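Local coordinates for protein SYE1 (Shewanella oneidensis, PDB 4AWT) that binds flavin mononucleotide and probably works as an NAD(P)H-dependent oxidoreductase acting on carbon-carbon double bonds, as in the Old Yellow Enzyme family, at residues 237-242 with 274-279. The protein carries 1 engineered substitution. Numbering follows the deposited sequence.
Sequences LTTLNG and WDDAPD. With BOG (octyl beta-D-glucopyranoside), chain D; FMN (flavin mononucleotide), chain B.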
ATOM      1  N   LEU A 237      11.034  -3.170   9.112  1.00  7.03           N
ATOM      2  CA  LEU A 237      12.218  -2.528   9.604  1.00  7.28           C
ATOM      3  C   LEU A 237      12.256  -1.021   9.365  1.00  7.73           C
ATOM      4  O   LEU A 237      13.029  -0.311  10.049  1.00  9.54           O
ATOM      5  CB  LEU A 237      13.484  -3.133   9.006  1.00  7.75           C
ATOM      6  CG  LEU A 237      13.703  -4.593   9.353  1.00  9.14           C
ATOM      7  CD1 LEU A 237      14.972  -5.066   8.651  1.00 11.73           C
ATOM      8  CD2 LEU A 237      13.829  -4.834  10.836  1.00 13.87           C
ATOM      9  N   THR A 238      11.502  -0.481   8.443  1.00  7.51           N
ATOM     10  CA  THR A 238      11.433   0.969   8.290  1.00  7.77           C
ATOM     11  C   THR A 238      10.625   1.556   9.454  1.00  8.00           C
ATOM     12  O   THR A 238       9.803   0.899  10.059  1.00  8.88           O
ATOM     13  CB  THR A 238      10.850   1.371   6.939  1.00  7.50           C
ATOM     14  OG1 THR A 238       9.549   0.770   6.847  1.00  7.60           O
ATOM     15  CG2 THR A 238      11.725   0.942   5.779  1.00  8.13           C
ATOM     16  N   THR A 239      10.954   2.798   9.757  1.00  8.59           N
ATOM     17  CA  THR A 239      10.424   3.508  10.927  1.00  8.86           C
ATOM     18  C   THR A 239      10.102   4.952  10.620  1.00  9.03           C
ATOM     19  O   THR A 239       9.765   5.742  11.531  1.00  9.74           O
ATOM     20  CB  THR A 239      11.427   3.433  12.097  1.00 10.22           C
ATOM     21  OG1 THR A 239      12.632   4.120  11.680  1.00 12.09           O
ATOM     22  CG2 THR A 239      11.710   2.018  12.527  1.00 10.45           C
ATOM     23  N   LEU A 240      10.173   5.361   9.351  1.00  9.74           N
ATOM     24  CA  LEU A 240      10.083   6.752   8.998  1.00  9.58           C
ATOM     25  C   LEU A 240       8.842   7.440   9.520  1.00  9.29           C
ATOM     26  O   LEU A 240       8.894   8.600   9.941  1.00 10.34           O
ATOM     27  CB  LEU A 240      10.118   6.854   7.439  1.00 10.47           C
ATOM     28  CG  LEU A 240      10.157   8.255   6.897  1.00 11.29           C
ATOM     29  CD1 LEU A 240      11.448   8.954   7.262  1.00 14.28           C
ATOM     30  CD2 LEU A 240       9.956   8.171   5.392  1.00 14.69           C
ATOM     31  N   ASN A 241       7.682   6.791   9.429  1.00  9.70           N
ATOM     32  CA  ASN A 241       6.435   7.392   9.863  1.00  9.37           C
ATOM     33  C   ASN A 241       6.106   7.163  11.323  1.00  9.37           C
ATOM     34  O   ASN A 241       5.006   7.468  11.769  1.00 10.55           O
ATOM     35  CB  ASN A 241       5.290   6.971   8.943  1.00 10.34           C
ATOM     36  CG  ASN A 241       5.438   7.591   7.605  1.00 11.92           C
ATOM     37  OD1 ASN A 241       6.095   8.635   7.454  1.00 17.24           O
ATOM     38  ND2 ASN A 241       4.828   6.946   6.628  1.00 15.69           N
ATOM     39  N   GLY A 242       7.077   6.715  12.101  1.00  9.66           N
ATOM     40  CA  GLY A 242       6.996   6.776  13.528  1.00 10.23           C
ATOM     41  C   GLY A 242       6.718   5.512  14.272  1.00  8.82           C
ATOM     42  O   GLY A 242       6.605   5.591  15.507  1.00 10.09           O
ATOM     43  N   TRP A 274      10.993   5.985   1.247  1.00  8.17           N
ATOM     44  CA  TRP A 274      11.732   7.196   0.869  1.00  8.47           C
ATOM     45  C   TRP A 274      13.234   6.932   0.991  1.00  9.24           C
ATOM     46  O   TRP A 274      13.778   6.158   0.187  1.00 10.26           O
ATOM     47  CB  TRP A 274      11.234   8.410   1.598  1.00  8.81           C
ATOM     48  CG  TRP A 274       9.833   8.716   1.201  1.00  9.00           C
ATOM     49  CD1 TRP A 274       8.710   8.463   1.912  1.00 10.76           C
ATOM     50  CD2 TRP A 274       9.419   9.296  -0.024  1.00  9.83           C
ATOM     51  NE1 TRP A 274       7.617   8.870   1.211  1.00 13.66           N
ATOM     52  CE2 TRP A 274       8.017   9.385   0.027  1.00 11.80           C
ATOM     53  CE3 TRP A 274      10.055   9.760  -1.164  1.00 11.61           C
ATOM     54  CZ2 TRP A 274       7.256   9.919  -1.006  1.00 15.53           C
ATOM     55  CZ3 TRP A 274       9.260  10.304  -2.185  1.00 13.92           C
ATOM     56  CH2 TRP A 274       7.893  10.365  -2.072  1.00 15.80           C
ATOM     57  N   ASP A 275      13.895   7.598   1.951  1.00  9.72           N
ATOM     58  CA  ASP A 275      15.320   7.494   2.240  0.51 12.57           C
ATOM     59  C   ASP A 275      15.599   6.525   3.389  1.00  9.74           C
ATOM     60  O   ASP A 275      16.779   6.347   3.772  1.00 12.45           O
ATOM     61  CB  ASP A 275      15.921   8.866   2.609  0.51 18.18           C
ATOM     62  CG  ASP A 275      15.171   9.672   3.656  0.51 22.69           C
ATOM     63  OD1 ASP A 275      13.981   9.381   3.995  0.51 20.16           O
ATOM     64  OD2 ASP A 275      15.826  10.670   4.125  0.51 37.50           O
ATOM     65  N   ASP A 276      14.592   5.946   4.001  1.00  9.03           N
ATOM     66  CA  ASP A 276      14.721   5.018   5.127  1.00  8.45           C
ATOM     67  C   ASP A 276      14.918   3.623   4.551  1.00  7.77           C
ATOM     68  O   ASP A 276      13.942   2.989   4.122  1.00  8.14           O
ATOM     69  CB  ASP A 276      13.516   5.099   6.027  1.00  8.65           C
ATOM     70  CG  ASP A 276      13.530   4.222   7.252  1.00  8.88           C
ATOM     71  OD1 ASP A 276      14.569   3.573   7.549  1.00 10.10           O
ATOM     72  OD2 ASP A 276      12.471   4.187   7.898  1.00  9.93           O
ATOM     73  N   ALA A 277      16.167   3.216   4.452  1.00  8.75           N
ATOM     74  CA  ALA A 277      16.592   1.999   3.764  1.00  8.65           C
ATOM     75  C   ALA A 277      17.423   1.149   4.718  1.00  8.86           C
ATOM     76  O   ALA A 277      18.624   1.004   4.567  1.00 11.00           O
ATOM     77  CB  ALA A 277      17.342   2.333   2.476  1.00 10.32           C
ATOM     78  N   PRO A 278      16.787   0.596   5.757  1.00  9.27           N
ATOM     79  CA  PRO A 278      17.524  -0.149   6.766  1.00 10.20           C
ATOM     80  C   PRO A 278      18.071  -1.441   6.190  1.00 10.38           C
ATOM     81  O   PRO A 278      17.490  -2.054   5.318  1.00 11.01           O
ATOM     82  CB  PRO A 278      16.472  -0.404   7.861  1.00 11.81           C
ATOM     83  CG  PRO A 278      15.164  -0.422   7.110  1.00 10.73           C
ATOM     84  CD  PRO A 278      15.328   0.586   6.028  1.00  9.26           C
ATOM     85  N   ASP A 279      19.143  -1.945   6.790  1.00 12.38           N
ATOM     86  CA  ASP A 279      19.707  -3.242   6.441  0.74 14.83           C
ATOM     87  C   ASP A 279      18.643  -4.280   6.703  1.00 12.37           C
ATOM     88  O   ASP A 279      18.111  -4.359   7.810  1.00 14.48           O
ATOM     89  CB  ASP A 279      20.915  -3.484   7.323  0.74 18.70           C
ATOM     90  CG  ASP A 279      21.495  -4.892   7.143  0.74 22.91           C
ATOM     91  OD1 ASP A 279      21.785  -5.112   5.941  0.74 31.18           O
ATOM     92  OD2 ASP A 279      21.675  -5.711   8.058  0.74 35.83           O
TER
HETATM   93  C1  BOG D 502       4.128  10.284   1.693  0.51 11.00           C
HETATM   94  O1  BOG D 502       4.971  11.264   1.151  0.51 11.58           O
HETATM   95  C2  BOG D 502       3.044   9.877   0.746  0.51 11.22           C
HETATM   96  O2  BOG D 502       2.156  10.941   0.481  0.51 12.62           O
HETATM   97  C3  BOG D 502       2.187   8.723   1.292  0.51 10.34           C
HETATM   98  O3  BOG D 502       1.345   8.223   0.292  0.51 11.87           O
HETATM   99  C4  BOG D 502       3.135   7.578   1.674  0.51  9.40           C
HETATM  100  O4  BOG D 502       2.389   6.557   2.244  0.51 10.28           O
HETATM  101  C5  BOG D 502       4.250   8.040   2.605  0.51  9.95           C
HETATM  102  O5  BOG D 502       4.931   9.078   1.928  0.51  8.52           O
HETATM  103  C6  BOG D 502       5.206   6.924   2.943  0.51  9.65           C
HETATM  104  O6  BOG D 502       6.120   7.473   3.875  0.51  8.16           O
HETATM  105  C1' BOG D 502       5.616  12.078   2.101  0.51 15.15           C
HETATM  106  C2' BOG D 502       6.393  13.258   1.522  0.51 23.21           C
HETATM  107  C3' BOG D 502       7.271  12.904   0.361  0.51 30.21           C
HETATM  108  C4' BOG D 502       8.384  13.840  -0.095  0.51 33.03           C
HETATM  109  C5' BOG D 502       8.103  14.220  -1.552  0.51 33.45           C
HETATM  110  C6' BOG D 502       7.710  15.695  -1.657  0.51 31.53           C
HETATM  111  C7' BOG D 502       7.401  16.055  -3.121  0.51 28.70           C
HETATM  112  C8' BOG D 502       7.584  17.564  -3.229  0.51 33.30           C
HETATM  113  N1  FMN B 500       3.263   2.964  -0.312  1.00  5.18           N
HETATM  114  C2  FMN B 500       2.065   2.490   0.010  1.00  5.20           C
HETATM  115  O2  FMN B 500       1.919   1.369   0.566  1.00  5.40           O
HETATM  116  N3  FMN B 500       0.925   3.231  -0.267  1.00  5.40           N
HETATM  117  C4  FMN B 500       0.963   4.473  -0.878  1.00  5.30           C
HETATM  118  O4  FMN B 500      -0.124   5.029  -1.187  1.00  6.06           O
HETATM  119  C4A FMN B 500       2.231   5.003  -1.106  1.00  5.42           C
HETATM  120  N5  FMN B 500       2.374   6.287  -1.630  1.00  6.04           N
HETATM  121  C5A FMN B 500       3.618   6.608  -2.237  1.00  5.73           C
HETATM  122  C6  FMN B 500       3.734   7.744  -2.998  1.00  6.52           C
HETATM  123  C7  FMN B 500       4.945   8.090  -3.645  1.00  6.70           C
HETATM  124  C7M FMN B 500       4.956   9.287  -4.564  1.00  8.76           C
HETATM  125  C8  FMN B 500       6.029   7.287  -3.452  1.00  6.42           C
HETATM  126  C8M FMN B 500       7.354   7.564  -4.133  1.00  8.28           C
HETATM  127  C9  FMN B 500       5.926   6.125  -2.662  1.00  6.03           C
HETATM  128  C9A FMN B 500       4.721   5.765  -2.055  1.00  5.63           C
HETATM  129  N10 FMN B 500       4.597   4.571  -1.314  1.00  5.60           N
HETATM  130  C10 FMN B 500       3.344   4.163  -0.900  1.00  5.36           C
HETATM  131  C1' FMN B 500       5.753   3.678  -1.192  1.00  5.53           C
HETATM  132  C2' FMN B 500       6.043   2.872  -2.471  1.00  5.16           C
HETATM  133  O2' FMN B 500       5.034   1.903  -2.694  1.00  5.37           O
HETATM  134  C3' FMN B 500       7.355   2.115  -2.397  1.00  5.38           C
HETATM  135  O3' FMN B 500       7.323   1.089  -1.417  1.00  5.56           O
HETATM  136  C4' FMN B 500       8.598   2.992  -2.159  1.00  5.69           C
HETATM  137  O4' FMN B 500       8.585   4.156  -2.972  1.00  5.99           O
HETATM  138  C5' FMN B 500       9.892   2.213  -2.294  1.00  5.87           C
HETATM  139  O5' FMN B 500      10.059   1.698  -3.625  1.00  5.68           O
HETATM  140  P   FMN B 500      11.007   2.485  -4.671  1.00  5.71           P
HETATM  141  O1P FMN B 500      10.315   3.791  -4.975  1.00  5.88           O
HETATM  142  O2P FMN B 500      12.346   2.692  -4.000  1.00  6.22           O
HETATM  143  O3P FMN B 500      11.053   1.551  -5.854  1.00  5.95           O
HETATM  144  O   HOH W   1      14.279   2.430   9.961  1.00 14.11           O
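At the FMN pocket, W274, one of its lining residues, meets L240: CD2 of L240 rests against the indole edge, 3.7 Å from CD1 of W274, while octyl glucoside and FMN also lie against the ring. C3' of the detergent sits over one indole face, offset toward the rim, and W274 NE1 donates to its sugar oxygen O5 at 2.8 Å. The corner CH2 of W274 reaches methyl C8M of FMN at 3.5 Å. An alanine in place of W274 would probably leave O5 of the sugar without this donor and open a gap beside the flavin methyl C8M, where the indole had lain. N241 ND2 donates a hydrogen bond to O6 of the same glucoside at 3.1 Å. Both segments are loops of the TIM barrel that carry the chain from strands 230-234 and 266-270 to the helices after them. D276 makes the polar link between the loops: CG stands anti to the backbone N (chi1 -178°), directed at the 237-242 loop, and OD2 takes the N-H of T239 on its syn lone pair, 2.8 Å from T239 N and nearly straight at 169°. The other oxygen, OD1, accepts from a water that also donates to L237 O and receives the T239 hydroxyl. Farther along, P278 packs its CG 3.7 Å from CB of L237 and its CD against the methyl CG2 of T238.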